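PDB 4BFC: 3-deoxy-d-manno-octulosonic-acid transferase from Acinetobacter baumannii, which probably transfers Kdo from CMP-Kdo to a lipid A precursor in lipopolysaccharide synthesis, the crystallised C-terminal domain being the part that binds CMP-Kdo. Local coordinates for residues 35-43 with 105-114; 143-151 with 162-173. All coordinates share one frame; numbering follows the deposited sequence.

Interaction 1: 35-43 with 105-114; sequences QQWYLENRQ and QSIHASTQVY
The backbones come closest where Trp-37 faces Ile-107, with their CA atoms 6.0 Å apart; from there 35-43 turns off the end of a helix while 105-114 runs through a type I turn, His-108 to Thr-111, into a strand. Trp-37 lays one indole face over Ser-106 CB and the N of Ile-107, the CB in a CH-pi contact 3.5 Å from the centroid of the five-membered ring. The six-membered ring turns its edge to the face of Tyr-114, a T-shaped pair with planes 60° apart. Tyr-114 OH donates to Gln-105 O at 2.6 Å and so ties the two ends of 105-114 together. Ile-107 crosses the indole at about a right angle, CG1 lying 3.7 Å from Trp-37 CE3, whereas its CG2 branch, anti to the backbone N, reaches Leu-39 CD2 and the guanidinium of Arg-42. A Schellman motif with Tyr-38 as C-prime residue ends helix 24-36, and the chain passes through Arg-42 into strand 43-50 of the parallel, Rossmann-like sheet. Bent at chi2 and chi3, Arg-42 presents the edge of its guanidinium to two carbonyls of the turn: NH1 donates to His-108 O (2.9 Å), and NH2 meets Thr-111 O at 2.8 Å, almost head-on to the carbonyl at 169°. His-108 O also accepts from Thr-111 N, on the opposite face of its plane from NH1. Further bonds from NE to Lys-71 O and from NH2 to Leu-72 O fix the guanidinium between this turn and the start of strand 72-78.

Interaction 2: 143-151 with 162-173; sequences GGHNILEPM and RYFNFQTIVDEF
Phe-166 lies with one ring face against the backbone of His-145 and Asn-146, whose C and N atoms respectively sit 3.5 Å above its plane, while Gly-144 O approaches the ring edge. The side-chain amide of Asn-146 is within 9° of parallel to this ring, and its OD1 caps the following helix by accepting from Leu-148 N. At the glycine end, Phe-164 offers its face to Gly-143 CA, 3.6 Å from the ring centroid. Both backbone polar atoms of Gly-143 bond across the contact: its N donates to Arg-162 O from above the carbonyl plane, and its O takes Asn-165 N on a lone pair at 2.8 Å. Gly-143 and Gly-144, both with positive phi, belong to a glycine-rich loop, and a sulfate beside His-145 is consistent with an anion pocket, perhaps for CMP-Kdo. Ile-147 and Phe-173 run alongside in opposite senses, and CD1 of Ile-147 also meets Val-170 CG2 at 3.8 Å. Leu-148 crosses both Ile-169 and Phe-173: CD1 meets Ile-169 CD1, and CD2 lies between Ile-169 CG2 and the Phe-173 ring. In one of two modelled conformers Met-151 puts SD obliquely beside this ring, a Met-aromatic contact. Glu-82 and Glu-86 of the second subunit bond to Asn-146 N and the first turn of helix 167-175. Ile-147 packs on strands 131-134 and 157-159, while Leu-148, Met-151 and Phe-173 reach helix 199-214.

In the fold
From the N terminus, helix 24-36 leads into 35-43, and the chain then runs through strands 43-50, 72-78 and 98-100, with helices 54-68 and 84-93, before 105-114 returns to close interaction 1 on the way into strand 113-115. Helix 122-128 and strand 131-134 follow, then interaction 2 closes a much shorter loop of ten residues that includes strand 157-159. The two contacts are in series, neither nested nor crossed, with centres about 29 Å apart. Interaction 1 ties the end of the first helix to the 98-100 side of the parallel sheet; interaction 2 joins helix 148-152 and the loop before it to helix 167-175 and the turn leading into it, near the 180-181 side.

Interaction 1: 35-43 with 105-114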
loop_
_atom_site.group_PDB
_atom_site.type_symbol
_atom_site.label_atom_id
_atom_site.label_comp_id
_atom_site.label_asym_id
_atom_site.label_seq_id
_atom_site.Cartn_x
_atom_site.Cartn_y
_atom_site.Cartn_z
ATOM N N GLN A 35 -28.997 -12.160 -13.968
ATOM C CA GLN A 35 -29.849 -13.122 -14.686
ATOM C C GLN A 35 -29.274 -14.557 -14.738
ATOM O O GLN A 35 -29.965 -15.518 -14.394
ATOM C CB GLN A 35 -30.090 -12.612 -16.101
ATOM C CG GLN A 35 -31.312 -13.174 -16.804
ATOM C CD GLN A 35 -31.620 -12.401 -18.082
ATOM O OE1 GLN A 35 -32.733 -11.894 -18.272
ATOM N NE2 GLN A 35 -30.622 -12.288 -18.958
ATOM N N GLN A 36 -28.020 -14.716 -15.180
ATOM C CA GLN A 36 -27.416 -16.050 -15.317
ATOM C C GLN A 36 -27.169 -16.795 -14.027
ATOM O O GLN A 36 -27.013 -18.020 -14.029
ATOM C CB GLN A 36 -26.079 -15.945 -15.998
ATOM C CG GLN A 36 -26.137 -15.887 -17.496
ATOM C CD GLN A 36 -24.747 -15.885 -18.060
ATOM O OE1 GLN A 36 -24.293 -14.876 -18.605
ATOM N NE2 GLN A 36 -24.041 -17.008 -17.902
ATOM N N TRP A 37 -27.036 -16.043 -12.928
ATOM C CA TRP A 37 -26.766 -16.646 -11.661
ATOM C C TRP A 37 -28.026 -16.706 -10.825
ATOM O O TRP A 37 -27.961 -17.151 -9.676
ATOM C CB TRP A 37 -25.602 -15.896 -10.944
ATOM C CG TRP A 37 -24.247 -15.881 -11.636
ATOM C CD1 TRP A 37 -23.827 -16.482 -12.862
ATOM C CD2 TRP A 37 -23.041 -15.262 -11.088
ATOM N NE1 TRP A 37 -22.489 -16.209 -13.114
ATOM C CE2 TRP A 37 -21.958 -15.494 -12.057
ATOM C CE3 TRP A 37 -22.768 -14.512 -9.906
ATOM C CZ2 TRP A 37 -20.674 -14.989 -11.847
ATOM C CZ3 TRP A 37 -21.478 -14.037 -9.711
ATOM C CH2 TRP A 37 -20.460 -14.280 -10.646
ATOM N N TYR A 38 -29.176 -16.330 -11.423
ATOM C CA TYR A 38 -30.487 -16.388 -10.761
ATOM C C TYR A 38 -30.451 -15.682 -9.373
ATOM O O TYR A 38 -30.899 -16.212 -8.360
ATOM C CB TYR A 38 -30.965 -17.881 -10.714
ATOM C CG TYR A 38 -31.026 -18.515 -12.112
ATOM C CD1 TYR A 38 -32.159 -18.359 -12.912
ATOM C CD2 TYR A 38 -29.981 -19.287 -12.613
ATOM C CE1 TYR A 38 -32.239 -18.911 -14.171
ATOM C CE2 TYR A 38 -30.041 -19.863 -13.910
ATOM C CZ TYR A 38 -31.185 -19.658 -14.683
ATOM O OH TYR A 38 -31.320 -20.188 -15.957
ATOM N N LEU A 39 -29.894 -14.469 -9.331
ATOM C CA LEU A 39 -29.759 -13.754 -8.058
ATOM C C LEU A 39 -31.052 -13.096 -7.576
ATOM O O LEU A 39 -31.064 -12.549 -6.469
ATOM C CB LEU A 39 -28.655 -12.684 -8.106
ATOM C CG LEU A 39 -27.307 -13.301 -8.463
ATOM C CD1 LEU A 39 -26.318 -12.117 -8.352
ATOM C CD2 LEU A 39 -26.883 -14.415 -7.509
ATOM N N GLU A 40 -32.116 -13.163 -8.385
ATOM C CA GLU A 40 -33.411 -12.533 -8.045
ATOM C C GLU A 40 -33.915 -13.044 -6.684
ATOM O O GLU A 40 -34.438 -12.274 -5.881
ATOM C CB GLU A 40 -34.437 -12.710 -9.175
ATOM C CG GLU A 40 -35.790 -12.018 -8.922
ATOM C CD GLU A 40 -35.710 -10.492 -8.717
ATOM O OE1 GLU A 40 -34.915 -9.796 -9.414
ATOM O OE2 GLU A 40 -36.470 -9.970 -7.847
ATOM N N ASN A 41 -33.672 -14.323 -6.377
ATOM C CA ASN A 41 -34.088 -14.839 -5.073
ATOM C C ASN A 41 -32.920 -15.140 -4.138
ATOM O O ASN A 41 -32.975 -16.068 -3.307
ATOM C CB ASN A 41 -35.002 -16.069 -5.222
ATOM C CG ASN A 41 -36.149 -15.828 -6.179
ATOM O OD1 ASN A 41 -37.043 -15.022 -5.920
ATOM N ND2 ASN A 41 -36.120 -16.525 -7.306
ATOM N N ARG A 42 -31.836 -14.366 -4.268
ATOM C CA ARG A 42 -30.778 -14.429 -3.301
ATOM C C ARG A 42 -30.722 -13.027 -2.664
ATOM O O ARG A 42 -31.189 -12.012 -3.287
ATOM C CB ARG A 42 -29.407 -14.684 -3.972
ATOM C CG ARG A 42 -29.301 -15.999 -4.755
ATOM C CD ARG A 42 -29.582 -17.174 -3.834
ATOM N NE ARG A 42 -28.604 -17.482 -2.777
ATOM C CZ ARG A 42 -27.489 -18.186 -2.930
ATOM N NH1 ARG A 42 -27.160 -18.668 -4.151
ATOM N NH2 ARG A 42 -26.769 -18.479 -1.864
ATOM N N GLN A 43 -30.250 -13.007 -1.434
ATOM C CA GLN A 43 -29.907 -11.723 -0.775
ATOM C C GLN A 43 -28.378 -11.642 -0.727
ATOM O O GLN A 43 -27.733 -12.398 -0.006
ATOM C CB GLN A 43 -30.473 -11.636 0.618
ATOM C CG GLN A 43 -31.967 -11.530 0.605
ATOM C CD GLN A 43 -32.535 -11.599 2.011
ATOM O OE1 GLN A 43 -32.139 -12.435 2.837
ATOM N NE2 GLN A 43 -33.434 -10.685 2.301
ATOM N N GLN A 105 -15.607 -19.417 -11.606
ATOM C CA GLN A 105 -16.852 -19.913 -10.974
ATOM C C GLN A 105 -17.897 -18.821 -10.850
ATOM O O GLN A 105 -17.615 -17.598 -10.870
ATOM C CB GLN A 105 -16.608 -20.604 -9.669
ATOM C CG GLN A 105 -15.752 -21.878 -9.840
ATOM C CD GLN A 105 -15.337 -22.543 -8.553
ATOM O OE1 GLN A 105 -15.029 -21.916 -7.566
ATOM N NE2 GLN A 105 -15.307 -23.897 -8.578
ATOM N N SER A 106 -19.125 -19.302 -10.639
ATOM C CA SER A 106 -20.287 -18.453 -10.459
ATOM C C SER A 106 -20.900 -18.650 -9.030
ATOM O O SER A 106 -20.446 -19.464 -8.215
ATOM C CB SER A 106 -21.293 -18.826 -11.544
ATOM O OG SER A 106 -21.726 -20.196 -11.409
ATOM N N ILE A 107 -21.952 -17.887 -8.732
ATOM C CA ILE A 107 -22.695 -18.154 -7.494
ATOM C C ILE A 107 -23.726 -19.275 -7.772
ATOM O O ILE A 107 -24.600 -19.052 -8.589
ATOM C CB ILE A 107 -23.392 -16.841 -7.050
ATOM C CG1 ILE A 107 -22.299 -15.862 -6.508
ATOM C CG2 ILE A 107 -24.469 -17.131 -5.977
ATOM C CD1 ILE A 107 -22.778 -14.419 -6.150
ATOM N N HIS A 108 -23.547 -20.427 -7.126
ATOM C CA HIS A 108 -24.472 -21.580 -7.311
ATOM C C HIS A 108 -25.618 -21.342 -6.338
ATOM O O HIS A 108 -25.423 -20.614 -5.356
ATOM C CB HIS A 108 -23.802 -22.969 -7.040
ATOM C CG HIS A 108 -22.455 -23.212 -7.722
ATOM N ND1 HIS A 108 -21.684 -24.288 -7.433
ATOM C CD2 HIS A 108 -21.759 -22.485 -8.673
ATOM C CE1 HIS A 108 -20.539 -24.237 -8.167
ATOM N NE2 HIS A 108 -20.591 -23.143 -8.928
ATOM N N ALA A 109 -26.800 -21.972 -6.507
ATOM C CA ALA A 109 -27.674 -22.137 -5.339
ATOM C C ALA A 109 -26.903 -22.529 -4.041
ATOM O O ALA A 109 -27.287 -22.065 -2.981
ATOM C CB ALA A 109 -28.769 -23.202 -5.615
ATOM N N SER A 110 -25.888 -23.408 -4.094
ATOM C CA SER A 110 -25.180 -23.896 -2.933
ATOM C C SER A 110 -24.152 -22.945 -2.326
ATOM O O SER A 110 -23.617 -23.205 -1.254
ATOM C CB SER A 110 -24.399 -25.195 -3.237
ATOM O OG SER A 110 -23.785 -25.124 -4.518
ATOM N N THR A 111 -23.836 -21.924 -3.089
ATOM C CA THR A 111 -22.752 -21.034 -2.687
ATOM C C THR A 111 -23.148 -20.195 -1.513
ATOM O O THR A 111 -24.220 -19.540 -1.535
ATOM C CB THR A 111 -22.467 -20.051 -3.795
ATOM O OG1 THR A 111 -22.115 -20.770 -4.970
ATOM C CG2 THR A 111 -21.302 -19.097 -3.347
ATOM N N GLN A 112 -22.277 -20.191 -0.536
ATOM C CA GLN A 112 -22.499 -19.428 0.708
ATOM C C GLN A 112 -21.616 -18.195 0.657
ATOM O O GLN A 112 -21.993 -17.126 1.158
ATOM C CB GLN A 112 -22.168 -20.268 1.907
ATOM C CG GLN A 112 -23.174 -21.418 2.103
ATOM C CD GLN A 112 -22.943 -22.223 3.384
ATOM O OE1 GLN A 112 -21.894 -22.895 3.562
ATOM N NE2 GLN A 112 -23.901 -22.141 4.311
ATOM N N VAL A 113 -20.397 -18.374 0.130
ATOM C CA VAL A 113 -19.465 -17.209 0.014
ATOM C C VAL A 113 -18.947 -17.232 -1.426
ATOM O O VAL A 113 -18.532 -18.281 -1.922
ATOM C CB VAL A 113 -18.272 -17.328 0.982
ATOM C CG1 VAL A 113 -17.243 -16.161 0.786
ATOM C CG2 VAL A 113 -18.757 -17.370 2.437
ATOM N N TYR A 114 -18.983 -16.092 -2.085
ATOM C CA TYR A 114 -18.333 -15.965 -3.341
ATOM C C TYR A 114 -17.087 -15.129 -3.128
ATOM O O TYR A 114 -17.198 -13.935 -2.812
ATOM C CB TYR A 114 -19.287 -15.272 -4.303
ATOM C CG TYR A 114 -18.778 -15.306 -5.712
ATOM C CD1 TYR A 114 -18.669 -16.513 -6.416
ATOM C CD2 TYR A 114 -18.349 -14.117 -6.342
ATOM C CE1 TYR A 114 -18.190 -16.531 -7.747
ATOM C CE2 TYR A 114 -17.909 -14.101 -7.665
ATOM C CZ TYR A 114 -17.785 -15.345 -8.347
ATOM O OH TYR A 114 -17.337 -15.305 -9.656
#

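Interaction 2: 143-151 with 162-173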
loop_
_atom_site.group_PDB
_atom_site.type_symbol
_atom_site.label_atom_id
_atom_site.label_comp_id
_atom_site.label_asym_id
_atom_site.label_seq_id
_atom_site.Cartn_x
_atom_site.Cartn_y
_atom_site.Cartn_z
ATOM N N GLY A 143 -8.461 2.752 9.128
ATOM C CA GLY A 143 -8.403 4.000 8.328
ATOM C C GLY A 143 -9.450 4.127 7.250
ATOM O O GLY A 143 -9.789 5.237 6.848
ATOM N N GLY A 144 -9.905 2.988 6.707
ATOM C CA GLY A 144 -11.085 2.983 5.857
ATOM C C GLY A 144 -10.751 3.073 4.383
ATOM O O GLY A 144 -9.589 3.279 4.031
ATOM N N HIS A 145 -11.761 2.817 3.578
ATOM C CA HIS A 145 -11.746 2.948 2.115
ATOM C C HIS A 145 -12.905 3.722 1.599
ATOM O O HIS A 145 -13.866 4.112 2.337
ATOM C CB HIS A 145 -11.619 1.527 1.502
ATOM C CG HIS A 145 -10.293 0.880 1.769
ATOM N ND1 HIS A 145 -9.121 1.388 1.269
ATOM C CD2 HIS A 145 -9.935 -0.223 2.511
ATOM C CE1 HIS A 145 -8.098 0.683 1.720
ATOM N NE2 HIS A 145 -8.592 -0.345 2.426
ATOM N N ASN A 146 -12.878 4.012 0.292
ATOM C CA ASN A 146 -13.820 4.970 -0.289
ATOM C C ASN A 146 -15.240 4.464 -0.348
ATOM O O ASN A 146 -15.617 3.628 -1.212
ATOM C CB ASN A 146 -13.312 5.292 -1.722
ATOM C CG ASN A 146 -14.000 6.515 -2.310
ATOM O OD1 ASN A 146 -14.813 7.130 -1.658
ATOM N ND2 ASN A 146 -13.741 6.790 -3.581
ATOM N N ILE A 147 -16.092 5.057 0.479
ATOM C CA ILE A 147 -17.524 4.690 0.452
ATOM C C ILE A 147 -18.343 5.308 -0.682
ATOM O O ILE A 147 -19.492 5.007 -0.802
ATOM C CB ILE A 147 -18.124 4.999 1.855
ATOM C CG1 ILE A 147 -18.003 6.514 2.165
ATOM C CG2 ILE A 147 -17.454 4.147 2.913
ATOM C CD1 ILE A 147 -19.141 6.949 3.117
ATOM N N LEU A 148 -17.778 6.209 -1.496
ATOM C CA LEU A 148 -18.581 6.877 -2.538
ATOM C C LEU A 148 -19.056 5.927 -3.613
ATOM O O LEU A 148 -20.157 6.080 -4.180
ATOM C CB LEU A 148 -17.715 8.019 -3.151
ATOM C CG LEU A 148 -17.452 9.214 -2.218
ATOM C CD1 LEU A 148 -16.523 10.233 -2.903
ATOM C CD2 LEU A 148 -18.769 9.835 -1.830
ATOM N N GLU A 149 -18.235 4.893 -3.891
ATOM C CA GLU A 149 -18.565 3.956 -4.948
ATOM C C GLU A 149 -19.889 3.186 -4.669
ATOM O O GLU A 149 -20.841 3.293 -5.452
ATOM C CB GLU A 149 -17.363 3.041 -5.211
ATOM C CG GLU A 149 -16.086 3.814 -5.551
ATOM C CD GLU A 149 -14.851 2.949 -5.776
ATOM O OE1 GLU A 149 -14.560 2.030 -4.974
ATOM O OE2 GLU A 149 -14.150 3.190 -6.786
ATOM N N PRO A 150 -20.014 2.514 -3.487
ATOM C CA PRO A 150 -21.345 1.917 -3.222
ATOM C C PRO A 150 -22.497 2.895 -3.102
ATOM O O PRO A 150 -23.603 2.560 -3.503
ATOM C CB PRO A 150 -21.128 1.072 -1.924
ATOM C CG PRO A 150 -19.941 1.700 -1.275
ATOM C CD PRO A 150 -19.064 2.189 -2.412
ATOM N N MET A 151 -22.247 4.120 -2.634
ATOM C CA MET A 151 -23.273 5.146 -2.451
ATOM C C MET A 151 -23.877 5.510 -3.804
ATOM O O MET A 151 -25.078 5.668 -3.974
ATOM C CB MET A 151 -22.627 6.409 -1.854
ATOM C CG MET A 151 -22.210 6.362 -0.383
ATOM S SD MET A 151 -23.590 6.367 0.794
ATOM C CE MET A 151 -22.764 6.109 2.334
ATOM N N ARG A 162 -13.142 2.870 12.484
ATOM C CA ARG A 162 -11.801 3.401 12.063
ATOM C C ARG A 162 -11.760 3.796 10.572
ATOM O O ARG A 162 -11.280 3.040 9.720
ATOM C CB ARG A 162 -10.703 2.490 12.540
ATOM C CG ARG A 162 -10.544 2.566 14.082
ATOM C CD ARG A 162 -9.876 1.320 14.603
ATOM N NE ARG A 162 -10.634 0.043 14.503
ATOM C CZ ARG A 162 -11.575 -0.354 15.367
ATOM N NH1 ARG A 162 -11.894 0.469 16.370
ATOM N NH2 ARG A 162 -12.246 -1.528 15.222
ATOM N N TYR A 163 -12.314 4.976 10.290
ATOM C CA TYR A 163 -12.503 5.466 8.918
ATOM C C TYR A 163 -11.770 6.777 8.650
ATOM O O TYR A 163 -12.114 7.486 7.773
ATOM C CB TYR A 163 -14.000 5.562 8.560
ATOM C CG TYR A 163 -14.795 6.483 9.474
ATOM C CD1 TYR A 163 -14.800 7.859 9.266
ATOM C CD2 TYR A 163 -15.544 5.956 10.549
ATOM C CE1 TYR A 163 -15.539 8.686 10.105
ATOM C CE2 TYR A 163 -16.277 6.784 11.388
ATOM C CZ TYR A 163 -16.280 8.135 11.131
ATOM O OH TYR A 163 -16.988 8.982 11.939
ATOM N N PHE A 164 -10.776 7.062 9.455
ATOM C CA PHE A 164 -10.128 8.414 9.517
ATOM C C PHE A 164 -9.436 8.844 8.228
ATOM O O PHE A 164 -9.314 10.075 7.947
ATOM C CB PHE A 164 -9.204 8.495 10.722
ATOM C CG PHE A 164 -8.251 7.364 10.830
ATOM C CD1 PHE A 164 -7.031 7.356 10.081
ATOM C CD2 PHE A 164 -8.535 6.283 11.659
ATOM C CE1 PHE A 164 -6.146 6.302 10.218
ATOM C CE2 PHE A 164 -7.634 5.230 11.788
ATOM C CZ PHE A 164 -6.454 5.257 11.065
ATOM N N ASN A 165 -9.135 7.883 7.360
ATOM C CA ASN A 165 -8.583 8.302 6.032
ATOM C C ASN A 165 -9.612 8.900 5.109
ATOM O O ASN A 165 -9.236 9.565 4.149
ATOM C CB ASN A 165 -7.684 7.245 5.348
ATOM C CG ASN A 165 -6.487 6.883 6.229
ATOM O OD1 ASN A 165 -5.909 7.767 6.948
ATOM N ND2 ASN A 165 -6.073 5.616 6.187
ATOM N N PHE A 166 -10.882 8.771 5.488
ATOM C CA PHE A 166 -12.038 9.265 4.749
ATOM C C PHE A 166 -12.956 10.017 5.746
ATOM O O PHE A 166 -14.179 10.087 5.596
ATOM C CB PHE A 166 -12.771 8.075 4.087
ATOM C CG PHE A 166 -12.017 7.508 2.933
ATOM C CD1 PHE A 166 -12.182 8.047 1.652
ATOM C CD2 PHE A 166 -11.081 6.487 3.153
ATOM C CE1 PHE A 166 -11.394 7.544 0.603
ATOM C CE2 PHE A 166 -10.270 6.018 2.096
ATOM C CZ PHE A 166 -10.494 6.523 0.802
ATOM N N GLN A 167 -12.319 10.611 6.752
ATOM C CA GLN A 167 -13.045 11.210 7.876
ATOM C C GLN A 167 -14.068 12.243 7.379
ATOM O O GLN A 167 -15.205 12.238 7.851
ATOM C CB GLN A 167 -12.051 11.891 8.837
ATOM C CG GLN A 167 -12.707 12.402 10.140
ATOM C CD GLN A 167 -13.081 11.268 11.098
ATOM O OE1 GLN A 167 -12.289 10.326 11.355
ATOM N NE2 GLN A 167 -14.308 11.343 11.659
ATOM N N THR A 168 -13.644 13.163 6.488
ATOM C CA THR A 168 -14.533 14.225 6.029
ATOM C C THR A 168 -15.778 13.700 5.358
ATOM O O THR A 168 -16.934 14.064 5.762
ATOM C CB THR A 168 -13.796 15.190 5.077
ATOM O OG1 THR A 168 -12.643 15.659 5.746
ATOM C CG2 THR A 168 -14.668 16.460 4.753
ATOM N N ILE A 169 -15.551 12.847 4.352
ATOM C CA ILE A 169 -16.661 12.308 3.545
ATOM C C ILE A 169 -17.569 11.433 4.385
ATOM O O ILE A 169 -18.808 11.573 4.260
ATOM C CB ILE A 169 -16.161 11.532 2.303
ATOM C CG1 ILE A 169 -15.734 12.455 1.154
ATOM C CG2 ILE A 169 -17.224 10.549 1.734
ATOM C CD1 ILE A 169 -14.926 11.677 0.109
ATOM N N VAL A 170 -17.015 10.550 5.211
ATOM C CA VAL A 170 -17.884 9.667 6.045
ATOM C C VAL A 170 -18.728 10.556 6.989
ATOM O O VAL A 170 -19.942 10.400 7.036
ATOM C CB VAL A 170 -17.090 8.618 6.820
ATOM C CG1 VAL A 170 -17.962 7.806 7.782
ATOM C CG2 VAL A 170 -16.527 7.624 5.826
ATOM N N ASP A 171 -18.109 11.537 7.662
ATOM C CA ASP A 171 -18.921 12.491 8.493
ATOM C C ASP A 171 -20.005 13.239 7.722
ATOM O O ASP A 171 -21.100 13.430 8.256
ATOM C CB ASP A 171 -18.042 13.466 9.256
ATOM C CG ASP A 171 -17.257 12.811 10.356
ATOM O OD1 ASP A 171 -17.591 11.684 10.765
ATOM O OD2 ASP A 171 -16.290 13.434 10.811
ATOM N N GLU A 172 -19.766 13.630 6.484
ATOM C CA GLU A 172 -20.836 14.274 5.697
ATOM C C GLU A 172 -22.050 13.319 5.580
ATOM O O GLU A 172 -23.219 13.736 5.632
ATOM C CB GLU A 172 -20.361 14.580 4.291
ATOM C CG GLU A 172 -19.484 15.811 4.140
ATOM C CD GLU A 172 -18.778 15.893 2.792
ATOM O OE1 GLU A 172 -19.042 15.066 1.880
ATOM O OE2 GLU A 172 -17.926 16.781 2.640
ATOM N N PHE A 173 -21.762 12.024 5.427
ATOM C CA PHE A 173 -22.807 11.028 5.319
ATOM C C PHE A 173 -23.450 10.645 6.680
ATOM O O PHE A 173 -24.661 10.413 6.737
ATOM C CB PHE A 173 -22.312 9.820 4.508
ATOM C CG PHE A 173 -22.250 10.085 3.007
ATOM C CD1 PHE A 173 -23.315 9.835 2.172
ATOM C CD2 PHE A 173 -21.070 10.549 2.431
ATOM C CE1 PHE A 173 -23.260 10.076 0.808
ATOM C CE2 PHE A 173 -20.992 10.818 1.065
ATOM C CZ PHE A 173 -22.087 10.562 0.238
HETATM O O HOH W 1 -7.110 3.419 4.713
#